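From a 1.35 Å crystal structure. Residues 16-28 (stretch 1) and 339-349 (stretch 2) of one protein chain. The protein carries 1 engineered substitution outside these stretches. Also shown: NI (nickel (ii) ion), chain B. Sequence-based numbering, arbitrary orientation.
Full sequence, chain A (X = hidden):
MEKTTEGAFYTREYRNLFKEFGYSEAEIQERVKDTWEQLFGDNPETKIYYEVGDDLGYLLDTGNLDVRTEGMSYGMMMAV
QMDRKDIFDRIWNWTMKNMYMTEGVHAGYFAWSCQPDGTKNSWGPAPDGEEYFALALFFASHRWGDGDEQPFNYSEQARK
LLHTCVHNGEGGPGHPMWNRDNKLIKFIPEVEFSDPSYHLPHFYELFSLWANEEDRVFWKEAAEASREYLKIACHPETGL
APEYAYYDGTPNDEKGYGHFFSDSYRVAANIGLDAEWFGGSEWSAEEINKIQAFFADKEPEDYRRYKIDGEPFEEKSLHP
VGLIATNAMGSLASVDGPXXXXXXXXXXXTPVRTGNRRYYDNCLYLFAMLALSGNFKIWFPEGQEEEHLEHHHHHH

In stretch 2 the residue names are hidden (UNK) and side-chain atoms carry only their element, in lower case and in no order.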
# COMPACT_ATOMS: atom_id res chain seq x y z
N ASN A 16 19.84 -0.86 -0.60
CA ASN A 16 19.63 -2.30 -0.63
C ASN A 16 19.96 -2.70 0.80
O ASN A 16 21.11 -3.02 1.12
CB ASN A 16 20.61 -2.98 -1.60
CG ASN A 16 20.35 -4.47 -1.73
OD1 ASN A 16 19.77 -5.10 -0.84
ND2 ASN A 16 20.79 -5.05 -2.84
N LEU A 17 18.96 -2.65 1.67
CA LEU A 17 19.18 -2.95 3.07
C LEU A 17 19.60 -4.40 3.29
O LEU A 17 20.37 -4.67 4.20
CB LEU A 17 17.93 -2.61 3.89
CG LEU A 17 18.13 -2.53 5.41
CD1 LEU A 17 19.33 -1.64 5.75
CD2 LEU A 17 16.87 -2.00 6.06
N PHE A 18 19.09 -5.32 2.48
CA PHE A 18 19.50 -6.71 2.63
C PHE A 18 21.02 -6.79 2.48
O PHE A 18 21.71 -7.44 3.28
CB PHE A 18 18.88 -7.61 1.54
CG PHE A 18 17.43 -7.94 1.75
CD1 PHE A 18 16.98 -8.48 2.95
CD2 PHE A 18 16.52 -7.79 0.71
CE1 PHE A 18 15.64 -8.87 3.11
CE2 PHE A 18 15.19 -8.17 0.85
CZ PHE A 18 14.75 -8.72 2.05
N LYS A 19 21.54 -6.14 1.45
CA LYS A 19 22.97 -6.15 1.18
C LYS A 19 23.76 -5.49 2.30
O LYS A 19 24.80 -6.00 2.72
CB LYS A 19 23.25 -5.44 -0.15
CG LYS A 19 24.72 -5.44 -0.57
CD LYS A 19 24.89 -4.80 -1.93
CE LYS A 19 26.35 -4.74 -2.34
NZ LYS A 19 27.15 -3.90 -1.40
N GLU A 20 23.27 -4.35 2.78
CA GLU A 20 23.95 -3.65 3.85
C GLU A 20 23.97 -4.47 5.14
O GLU A 20 24.86 -4.30 5.98
CB GLU A 20 23.29 -2.28 4.09
CG GLU A 20 23.51 -1.32 2.93
CD GLU A 20 22.97 0.08 3.20
OE1 GLU A 20 23.16 0.95 2.32
OE2 GLU A 20 22.38 0.31 4.27
N PHE A 21 23.01 -5.38 5.27
CA PHE A 21 22.94 -6.24 6.45
C PHE A 21 23.63 -7.59 6.28
O PHE A 21 23.44 -8.51 7.08
CB PHE A 21 21.48 -6.45 6.88
CG PHE A 21 20.88 -5.29 7.63
CD1 PHE A 21 21.69 -4.26 8.11
CD2 PHE A 21 19.51 -5.23 7.88
CE1 PHE A 21 21.14 -3.19 8.83
CE2 PHE A 21 18.96 -4.17 8.60
CZ PHE A 21 19.78 -3.15 9.07
N GLY A 22 24.44 -7.73 5.22
CA GLY A 22 25.18 -8.96 5.04
C GLY A 22 24.77 -9.98 3.99
O GLY A 22 25.54 -10.90 3.71
N TYR A 23 23.59 -9.84 3.41
CA TYR A 23 23.14 -10.79 2.39
C TYR A 23 23.86 -10.51 1.07
O TYR A 23 24.12 -9.35 0.73
CB TYR A 23 21.62 -10.67 2.23
CG TYR A 23 20.89 -11.18 3.45
CD1 TYR A 23 20.66 -12.54 3.63
CD2 TYR A 23 20.46 -10.30 4.45
CE1 TYR A 23 20.05 -13.02 4.79
CE2 TYR A 23 19.85 -10.77 5.60
CZ TYR A 23 19.64 -12.13 5.77
OH TYR A 23 19.05 -12.61 6.91
N SER A 24 24.19 -11.56 0.33
CA SER A 24 24.91 -11.38 -0.93
C SER A 24 23.99 -10.91 -2.06
O SER A 24 22.80 -11.23 -2.08
CB SER A 24 25.59 -12.68 -1.35
OG SER A 24 24.66 -13.63 -1.83
N GLU A 25 24.55 -10.15 -2.99
CA GLU A 25 23.78 -9.64 -4.12
C GLU A 25 23.12 -10.77 -4.89
O GLU A 25 21.96 -10.66 -5.29
CB GLU A 25 24.69 -8.85 -5.07
CG GLU A 25 25.78 -9.69 -5.72
CD GLU A 25 26.38 -9.04 -6.95
OE1 GLU A 25 25.63 -8.81 -7.93
OE2 GLU A 25 27.60 -8.76 -6.94
N ALA A 26 23.86 -11.85 -5.11
CA ALA A 26 23.33 -12.99 -5.85
C ALA A 26 22.11 -13.62 -5.17
O ALA A 26 21.11 -13.89 -5.83
CB ALA A 26 24.43 -14.04 -6.03
N GLU A 27 22.20 -13.85 -3.87
CA GLU A 27 21.08 -14.45 -3.15
C GLU A 27 19.89 -13.50 -3.06
O GLU A 27 18.74 -13.94 -3.07
CB GLU A 27 21.53 -14.90 -1.76
CG GLU A 27 22.45 -16.13 -1.80
CD GLU A 27 21.79 -17.33 -2.46
OE1 GLU A 27 20.73 -17.78 -1.97
OE2 GLU A 27 22.32 -17.84 -3.47
N ILE A 28 20.16 -12.20 -2.99
CA ILE A 28 19.08 -11.21 -2.93
C ILE A 28 18.35 -11.22 -4.27
O ILE A 28 17.12 -11.27 -4.31
CB ILE A 28 19.64 -9.80 -2.65
CG1 ILE A 28 20.24 -9.75 -1.24
CG2 ILE A 28 18.54 -8.75 -2.78
CD1 ILE A 28 21.09 -8.53 -0.97
N UNK A 339 16.72 -3.08 16.62
CA UNK A 339 16.08 -4.30 16.15
C UNK A 339 15.96 -4.38 14.63
O UNK A 339 15.36 -5.33 14.11
c UNK A 339 15.05 -5.01 19.19
c UNK A 339 14.27 -2.80 18.66
c UNK A 339 15.07 -4.68 20.54
c UNK A 339 14.68 -4.41 16.76
c UNK A 339 14.30 -2.46 20.01
c UNK A 339 14.69 -3.40 20.94
o UNK A 339 14.73 -3.06 22.28
c UNK A 339 14.65 -4.07 18.23
N UNK A 340 16.52 -3.41 13.93
CA UNK A 340 16.43 -3.38 12.47
C UNK A 340 16.95 -4.65 11.80
O UNK A 340 16.26 -5.25 10.98
c UNK A 340 17.17 -2.16 11.93
N UNK A 341 18.17 -5.03 12.14
CA UNK A 341 18.81 -6.23 11.59
C UNK A 341 18.00 -7.48 11.92
O UNK A 341 17.77 -8.33 11.05
c UNK A 341 20.22 -6.36 12.17
c UNK A 341 21.00 -7.59 11.74
c UNK A 341 21.49 -7.49 10.31
c UNK A 341 22.61 -8.49 10.04
n UNK A 341 22.19 -9.89 10.33
N UNK A 342 17.57 -7.60 13.17
CA UNK A 342 16.80 -8.76 13.59
C UNK A 342 15.52 -8.90 12.78
O UNK A 342 15.14 -10.01 12.40
c UNK A 342 16.47 -8.67 15.08
N UNK A 343 14.85 -7.79 12.52
CA UNK A 343 13.61 -7.84 11.75
C UNK A 343 13.85 -8.26 10.31
O UNK A 343 13.09 -9.06 9.76
c UNK A 343 12.00 -6.37 13.02
c UNK A 343 12.90 -6.49 11.81
o UNK A 343 10.81 -6.71 12.95
n UNK A 343 12.56 -5.92 14.14
N UNK A 344 14.89 -7.72 9.69
CA UNK A 344 15.21 -8.09 8.32
C UNK A 344 15.58 -9.57 8.27
O UNK A 344 15.18 -10.28 7.35
c UNK A 344 16.36 -7.21 7.75
c UNK A 344 15.87 -5.77 7.60
c UNK A 344 16.83 -7.75 6.40
N UNK A 345 16.32 -10.05 9.26
CA UNK A 345 16.70 -11.46 9.30
C UNK A 345 15.48 -12.34 9.49
O UNK A 345 15.36 -13.40 8.86
o UNK A 345 19.84 -10.98 11.12
o UNK A 345 19.43 -10.99 8.97
c UNK A 345 19.08 -11.19 10.15
c UNK A 345 17.70 -11.75 10.43
N UNK A 346 14.56 -11.92 10.36
CA UNK A 346 13.35 -12.69 10.60
C UNK A 346 12.58 -12.86 9.30
O UNK A 346 12.13 -13.95 8.96
c UNK A 346 10.37 -11.86 13.00
c UNK A 346 12.47 -12.00 11.65
c UNK A 346 11.42 -14.09 12.53
c UNK A 346 11.15 -12.69 11.99
N UNK A 347 12.44 -11.76 8.57
CA UNK A 347 11.72 -11.76 7.30
C UNK A 347 12.41 -12.69 6.30
O UNK A 347 11.75 -13.49 5.62
c UNK A 347 11.64 -10.33 6.75
c UNK A 347 9.17 -10.71 3.87
c UNK A 347 10.96 -9.27 3.17
c UNK A 347 9.79 -10.86 5.12
c UNK A 347 11.57 -9.42 4.41
c UNK A 347 9.76 -9.91 2.90
c UNK A 347 10.99 -10.21 5.40
N UNK A 348 13.74 -12.61 6.21
CA UNK A 348 14.47 -13.47 5.29
C UNK A 348 14.21 -14.94 5.61
O UNK A 348 14.09 -15.78 4.71
c UNK A 348 17.44 -12.16 1.06
c UNK A 348 17.29 -15.20 4.47
c UNK A 348 16.78 -13.93 4.35
c UNK A 348 17.15 -13.47 3.05
c UNK A 348 16.93 -12.28 2.35
c UNK A 348 18.39 -14.38 1.13
c UNK A 348 17.88 -14.50 2.43
c UNK A 348 15.97 -13.18 5.38
n UNK A 348 17.95 -15.55 3.31
c UNK A 348 18.16 -13.21 0.46
N UNK A 349 14.10 -15.25 6.90
CA UNK A 349 13.87 -16.62 7.34
C UNK A 349 12.40 -17.03 7.40
O UNK A 349 12.06 -18.07 7.97
c UNK A 349 16.05 -16.71 8.62
o UNK A 349 16.66 -15.98 9.40
n UNK A 349 16.65 -17.43 7.68
c UNK A 349 14.54 -16.84 8.69
NI NI B . 21.15 -19.18 -4.30

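Position 339 carries one carbon, then a ring of six carbons bearing one oxygen. It is out of reach of stretch 1. This is Tyr-339.

Position 340 has a single side-chain carbon, pointing toward stretch 1. Its CB lies 4.0 Å from Phe-21 CZ. One carbon makes it Ala-340.

Position 341 has four carbons in a row ending in nitrogen. The third carbon sits over the face of the Phe-21 ring, 4.0 Å from its centroid. The chain is Lys-341. Its CE is also 3.1 Å from Phe-21 O.

Position 342 has one carbon, directed away from stretch 1. It is Ala-342.

Position 343 has two carbons, the second carrying one oxygen and one nitrogen. It makes no contact with stretch 1. This is Asn-343, whose ND2 donates to Tyr-339 O at 2.9 Å.

Position 344 has three carbons, forked at the first, and points toward stretch 1. The fork touches Leu-17, Phe-18, Phe-21 and Tyr-23. Branching at CB with no further atoms gives Val-344. Its CG1 is 3.5 Å from Phe-18 CD1, and its CG2 is 3.6 Å from Phe-21 CE2.

Position 345 has two carbons, the second carrying two oxygens. One oxygen meets the hydroxyl of Tyr-23. The carboxylate is that of Asp-345. Tyr-23 OH donates to Asp-345 OD1 at 2.6 Å, while Lys-341 NZ forms a salt bridge with Asp-345 OD2 at 2.7 Å.

Position 346 has four carbons, forked at the second, and its CB points away. It is Leu-346.

Position 347 has one carbon and a plain six-carbon ring. The ring reaches the edge of the Phe-18 ring. It is Phe-347, with CE2 4.0 Å from Phe-18 CZ.

Position 348 has one carbon, then fused five- and six-membered rings holding eight carbons and one nitrogen. They touch Phe-18, Tyr-23, Glu-27 and Ile-28. Only Trp-348 fits. Its five-membered ring makes an offset stack with Tyr-23, centroids 4.2 Å apart. The edge of its six-membered ring meets the face of Phe-18.

Position 349 has two carbons, the second carrying one oxygen and one nitrogen. It follows the helix and is Asn-349.

The contact is mainly apolar. Residues 340, 341, 344, 345 and 348 recur at helical spacing, so one side of the helix meets stretch 1. Val-344 packs among Leu-17 and three aromatic rings, and Trp-348 extends the packing to Glu-27 and Ile-28. Asp-345 links the one hydrogen bond across the stretches to the salt bridge within its own helix. The two stretches together bury 640 Å².

Stretch 2 339-349: YAKANVDLFWN
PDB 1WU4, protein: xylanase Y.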